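Local atomic coordinates of probable transcriptional regulator, AsnC family (Thermus thermophilus, PDB entry 2DJW), a protein that is of unknown function but is a stand-alone RAM-domain member of the Lrp/AsnC family that can bind zinc and is only tentatively linked to DNA binding. Residues V44-V49 with D53-Q58; G19-E24 with L61-V66. All coordinates share one frame; numbering follows the deposited sequence.

Both contacts of this RAM domain are small and wholly apolar; they differ in burial and in the elements they join. Contact 1, wholly buried, seats helix 52-60 on strand 40-46 through three branched aliphatic residues. Contact 2, partly buried, joins the end of helix 15-22 to the loop that follows helix 52-60, with a single leucine methyl doing the touching. Neither has a hydrogen bond across it; polar bonds lie within or beside the segments. The two meet where helix 52-60 runs out into that loop, through a probable hydrogen bond from Leu61 N to Val56 O (2.7 Å).

Contact 1: residues V44-V49 with D53-Q58; sequences VRLKDV and DDVVTQ
Val55 packing against Val44 and Leu46 makes this a small, fully buried helix-on-sheet contact, in which helix 52-60 folds back over strand 40-46, the strand just before it in the chain. It is a local example of the two-layer alpha/beta sandwich of the RAM domain. Val44 and Val55 meet tip to tip: CG2 of Val44 lies 3.9 Å from CG2 of Val55. The other Val44 methyl, CG1, stands anti to the backbone N (chi1 -172°) and reaches between both methyls of Val55, 4.0 Å from its CG1. Leu46, two residues on and on the same face of the strand, arrives instead across Val55 at about a right angle, its CD2 3.5 Å from Val55 CG1. Val55 thus divides its branches, CG1 serving both strand residues and CG2 serving Val44. Its first torsion, 15°, nearly eclipses CG1 with the backbone N, a departure from staggering whose cause is uncertain at this resolution. Shortening this residue to an alanine would probably open a gap beneath the helix and leave the ends of Val44 and Leu46 without their partner. The helix widens here into a pi-type turn, closed by Gln58 N to Asp53 O at 2.9 Å. Next to Val55, Asp54 is one of the residues seen to bind zinc in this protein, with Glu50, although this chain carries no metal. On the strand's flank, backbone hydrogen bonds tie Val44 to Ala4 and Leu46 to Ile2 of strand 2-10, and Val44 also packs on Val6. Farther along the sheet, Val56 of the helix rests on Thr69 and Thr71 of strand 66-77, while Thr57 meets Phe75 of a second subunit.

Contact 2: residues G19-E24 with L61-V66; sequences GEAIAE and LSLEGV
Ala21, near the end of helix 15-22, is the first residue of its segment to meet Leu63, and it does so with its CB, 3.7 Å from Leu63 CD1. The bond from its CA to that methyl points at the opposing loop, and the short side chain lets the leucine come close to the helix surface. Ile22 follows. Its CB does not aim at the loop, but CG1 stands anti to the carbonyl carbon (chi1 -52°), and the second torsion (-50°) then carries CD1 over to the loop. There CD1 of Ile22 lies 3.5 Å from the same Leu63 CD1, the two side chains meeting at a slant. Just beyond, Ala23 N is bonded to Gly19 O (3.1 Å), keeping the helical turn that presents Ala21 and Ile22 together. Opposite, Leu63 begins a type II beta turn running to Val66; its third position is Gly65, where phi of 111° would push a CB against the carbonyl O of Glu64. Glu64 anchors this turn through a salt bridge to Arg11, Leu63 also packs on Leu18, and Ile22 reaches inward to Val28 and Ile60. On the helical layer of the alpha/beta sandwich, the contact thus ties the end of helix 15-22 to the link between helix 52-60 and strand 66-77. With methyl groups alone meeting across it, it has no directional bond and rests on shape and the exclusion of water.

Contact 1: residues V44-V49 with D53-Q58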
loop_
_atom_site.group_PDB
_atom_site.type_symbol
_atom_site.label_atom_id
_atom_site.label_comp_id
_atom_site.label_asym_id
_atom_site.label_seq_id
_atom_site.Cartn_x
_atom_site.Cartn_y
_atom_site.Cartn_z
ATOM N N VAL A 44 4.622 1.464 26.422
ATOM C CA VAL A 44 4.923 2.656 27.189
ATOM C C VAL A 44 3.738 3.004 28.128
ATOM O O VAL A 44 2.583 2.670 27.841
ATOM C CB VAL A 44 5.263 3.863 26.240
ATOM C CG1 VAL A 44 5.768 5.029 27.011
ATOM C CG2 VAL A 44 6.342 3.491 25.219
ATOM N N ARG A 45 4.041 3.649 29.256
ATOM C CA ARG A 45 3.019 4.134 30.193
ATOM C C ARG A 45 3.267 5.597 30.399
ATOM O O ARG A 45 4.381 5.980 30.762
ATOM C CB ARG A 45 3.121 3.420 31.547
ATOM C CG ARG A 45 3.176 1.900 31.471
ATOM C CD ARG A 45 1.868 1.295 31.027
ATOM N NE ARG A 45 1.882 -0.134 31.311
ATOM C CZ ARG A 45 0.944 -0.991 30.943
ATOM N NH1 ARG A 45 -0.108 -0.568 30.253
ATOM N NH2 ARG A 45 1.065 -2.276 31.264
ATOM N N LEU A 46 2.255 6.423 30.157
ATOM C CA LEU A 46 2.442 7.876 30.193
ATOM C C LEU A 46 1.632 8.598 31.267
ATOM O O LEU A 46 0.477 8.257 31.517
ATOM C CB LEU A 46 2.135 8.491 28.823
ATOM C CG LEU A 46 2.757 7.841 27.579
ATOM C CD1 LEU A 46 1.909 8.132 26.352
ATOM C CD2 LEU A 46 4.200 8.327 27.400
ATOM N N LYS A 47 2.249 9.609 31.881
ATOM C CA LYS A 47 1.547 10.533 32.784
ATOM C C LYS A 47 0.476 11.330 32.031
ATOM O O LYS A 47 -0.640 11.482 32.511
ATOM C CB LYS A 47 2.544 11.479 33.487
ATOM C CG LYS A 47 1.937 12.832 33.971
ATOM C CD LYS A 47 0.974 12.681 35.184
ATOM C CE LYS A 47 -0.293 13.563 35.057
ATOM N NZ LYS A 47 -0.028 15.046 34.987
ATOM N N ASP A 48 0.828 11.856 30.863
ATOM C CA ASP A 48 -0.133 12.548 30.017
ATOM C C ASP A 48 0.241 12.294 28.583
ATOM O O ASP A 48 1.246 11.641 28.333
ATOM C CB ASP A 48 -0.206 14.057 30.313
ATOM C CG ASP A 48 1.121 14.653 30.741
ATOM O OD1 ASP A 48 2.165 14.346 30.134
ATOM O OD2 ASP A 48 1.111 15.446 31.706
ATOM N N VAL A 49 -0.567 12.790 27.647
ATOM C CA VAL A 49 -0.280 12.620 26.229
ATOM C C VAL A 49 1.057 13.249 25.902
ATOM O O VAL A 49 1.855 12.649 25.201
ATOM C CB VAL A 49 -1.325 13.283 25.292
ATOM C CG1 VAL A 49 -1.520 12.424 24.056
ATOM C CG2 VAL A 49 -2.621 13.462 25.988
ATOM N N ASP A 53 6.183 13.091 23.615
ATOM C CA ASP A 53 7.316 13.828 23.062
ATOM C C ASP A 53 8.643 13.356 23.683
ATOM O O ASP A 53 9.628 13.127 22.970
ATOM C CB ASP A 53 7.145 15.334 23.267
ATOM C CG ASP A 53 8.044 16.161 22.341
ATOM O OD1 ASP A 53 7.968 15.999 21.099
ATOM O OD2 ASP A 53 8.820 16.986 22.853
ATOM N N ASP A 54 8.638 13.183 25.006
ATOM C CA ASP A 54 9.784 12.667 25.739
ATOM C C ASP A 54 10.237 11.279 25.289
ATOM O O ASP A 54 11.440 11.038 25.158
ATOM C CB ASP A 54 9.495 12.677 27.241
ATOM C CG ASP A 54 9.003 14.033 27.731
ATOM O OD1 ASP A 54 9.345 15.065 27.100
ATOM O OD2 ASP A 54 8.255 14.067 28.739
ATOM N N VAL A 55 9.284 10.373 25.054
ATOM C CA VAL A 55 9.616 8.994 24.679
ATOM C C VAL A 55 9.897 8.807 23.209
ATOM O O VAL A 55 10.845 8.115 22.856
ATOM C CB VAL A 55 8.643 7.876 25.292
ATOM C CG1 VAL A 55 7.381 8.452 25.833
ATOM C CG2 VAL A 55 8.354 6.751 24.303
ATOM N N VAL A 56 9.087 9.428 22.352
ATOM C CA VAL A 56 9.199 9.209 20.904
ATOM C C VAL A 56 10.146 10.212 20.255
ATOM O O VAL A 56 11.165 9.809 19.698
ATOM C CB VAL A 56 7.824 9.194 20.159
ATOM C CG1 VAL A 56 8.021 8.873 18.684
ATOM C CG2 VAL A 56 6.857 8.189 20.779
ATOM N N THR A 57 9.820 11.505 20.326
ATOM C CA THR A 57 10.580 12.524 19.589
ATOM C C THR A 57 11.978 12.794 20.169
ATOM O O THR A 57 12.930 12.934 19.429
ATOM C CB THR A 57 9.802 13.846 19.461
ATOM O OG1 THR A 57 8.460 13.576 19.049
ATOM C CG2 THR A 57 10.462 14.793 18.439
ATOM N N GLN A 58 12.089 12.872 21.489
ATOM C CA GLN A 58 13.376 13.164 22.118
ATOM C C GLN A 58 14.074 11.876 22.501
ATOM O O GLN A 58 15.284 11.862 22.708
ATOM C CB GLN A 58 13.230 14.055 23.369
ATOM C CG GLN A 58 12.222 15.222 23.300
ATOM C CD GLN A 58 12.519 16.285 22.236
ATOM O OE1 GLN A 58 11.633 17.068 21.877
ATOM N NE2 GLN A 58 13.759 16.322 21.733
#

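Contact 2: residues G19-E24 with L61-V66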
loop_
_atom_site.group_PDB
_atom_site.type_symbol
_atom_site.label_atom_id
_atom_site.label_comp_id
_atom_site.label_asym_id
_atom_site.label_seq_id
_atom_site.Cartn_x
_atom_site.Cartn_y
_atom_site.Cartn_z
ATOM N N GLY A 19 16.806 -1.884 20.761
ATOM C CA GLY A 19 16.037 -2.611 21.742
ATOM C C GLY A 19 16.472 -2.233 23.133
ATOM O O GLY A 19 15.664 -1.782 23.932
ATOM N N GLU A 20 17.770 -2.392 23.407
ATOM C CA GLU A 20 18.360 -2.150 24.732
ATOM C C GLU A 20 18.315 -0.704 25.197
ATOM O O GLU A 20 18.058 -0.449 26.371
ATOM C CB GLU A 20 19.808 -2.655 24.753
ATOM C CG GLU A 20 19.895 -4.147 24.519
ATOM C CD GLU A 20 21.311 -4.631 24.402
ATOM O OE1 GLU A 20 22.193 -3.844 24.000
ATOM O OE2 GLU A 20 21.538 -5.809 24.712
ATOM N N ALA A 21 18.568 0.226 24.278
ATOM C CA ALA A 21 18.418 1.660 24.543
ATOM C C ALA A 21 16.984 2.095 24.882
ATOM O O ALA A 21 16.800 2.915 25.776
ATOM C CB ALA A 21 18.946 2.469 23.366
ATOM N N ILE A 22 15.983 1.560 24.159
ATOM C CA ILE A 22 14.558 1.902 24.383
ATOM C C ILE A 22 14.122 1.356 25.740
ATOM O O ILE A 22 13.343 1.980 26.445
ATOM C CB ILE A 22 13.600 1.335 23.268
ATOM C CG1 ILE A 22 14.051 1.704 21.845
ATOM C CG2 ILE A 22 12.143 1.761 23.489
ATOM C CD1 ILE A 22 14.334 3.127 21.646
ATOM N N ALA A 23 14.640 0.188 26.102
ATOM C CA ALA A 23 14.415 -0.371 27.427
ATOM C C ALA A 23 14.900 0.537 28.570
ATOM O O ALA A 23 14.442 0.388 29.700
ATOM C CB ALA A 23 15.064 -1.746 27.529
ATOM N N GLU A 24 15.816 1.462 28.282
ATOM C CA GLU A 24 16.358 2.364 29.319
ATOM C C GLU A 24 15.461 3.547 29.678
ATOM O O GLU A 24 15.447 3.984 30.840
ATOM C CB GLU A 24 17.766 2.870 28.965
ATOM C CG GLU A 24 18.911 1.831 29.098
ATOM C CD GLU A 24 18.545 0.587 29.938
ATOM O OE1 GLU A 24 18.010 0.733 31.061
ATOM O OE2 GLU A 24 18.800 -0.548 29.461
ATOM N N LEU A 61 13.397 8.736 18.650
ATOM C CA LEU A 61 13.748 9.283 17.328
ATOM C C LEU A 61 15.064 10.069 17.344
ATOM O O LEU A 61 15.598 10.431 16.281
ATOM C CB LEU A 61 12.609 10.121 16.732
ATOM C CG LEU A 61 11.265 9.470 16.380
ATOM C CD1 LEU A 61 10.238 10.560 16.070
ATOM C CD2 LEU A 61 11.363 8.475 15.222
ATOM N N SER A 62 15.584 10.309 18.547
ATOM C CA SER A 62 16.895 10.925 18.720
ATOM C C SER A 62 17.960 9.845 18.796
ATOM O O SER A 62 19.116 10.112 19.185
ATOM C CB SER A 62 16.939 11.751 20.003
ATOM O OG SER A 62 17.214 10.912 21.116
ATOM N N LEU A 63 17.569 8.614 18.466
ATOM C CA LEU A 63 18.518 7.513 18.487
ATOM C C LEU A 63 18.947 7.177 17.094
ATOM O O LEU A 63 18.157 7.251 16.144
ATOM C CB LEU A 63 17.978 6.278 19.210
ATOM C CG LEU A 63 17.640 6.366 20.706
ATOM C CD1 LEU A 63 17.210 4.988 21.198
ATOM C CD2 LEU A 63 18.796 6.895 21.562
ATOM N N GLU A 64 20.221 6.814 16.989
ATOM C CA GLU A 64 20.822 6.454 15.722
ATOM C C GLU A 64 20.267 5.116 15.224
ATOM O O GLU A 64 20.289 4.122 15.952
ATOM C CB GLU A 64 22.367 6.469 15.865
ATOM C CG GLU A 64 23.142 5.370 15.137
ATOM C CD GLU A 64 22.934 5.393 13.640
ATOM O OE1 GLU A 64 22.657 6.482 13.083
ATOM O OE2 GLU A 64 23.060 4.313 13.019
ATOM N N GLY A 65 19.755 5.112 13.998
ATOM C CA GLY A 65 19.321 3.879 13.340
ATOM C C GLY A 65 17.824 3.646 13.097
ATOM O O GLY A 65 17.446 2.702 12.388
ATOM N N VAL A 66 16.966 4.486 13.679
ATOM C CA VAL A 66 15.515 4.275 13.574
ATOM C C VAL A 66 14.959 4.832 12.258
ATOM O O VAL A 66 15.067 6.027 11.966
ATOM C CB VAL A 66 14.724 4.792 14.814
ATOM C CG1 VAL A 66 15.359 4.320 16.140
ATOM C CG2 VAL A 66 14.608 6.274 14.789
#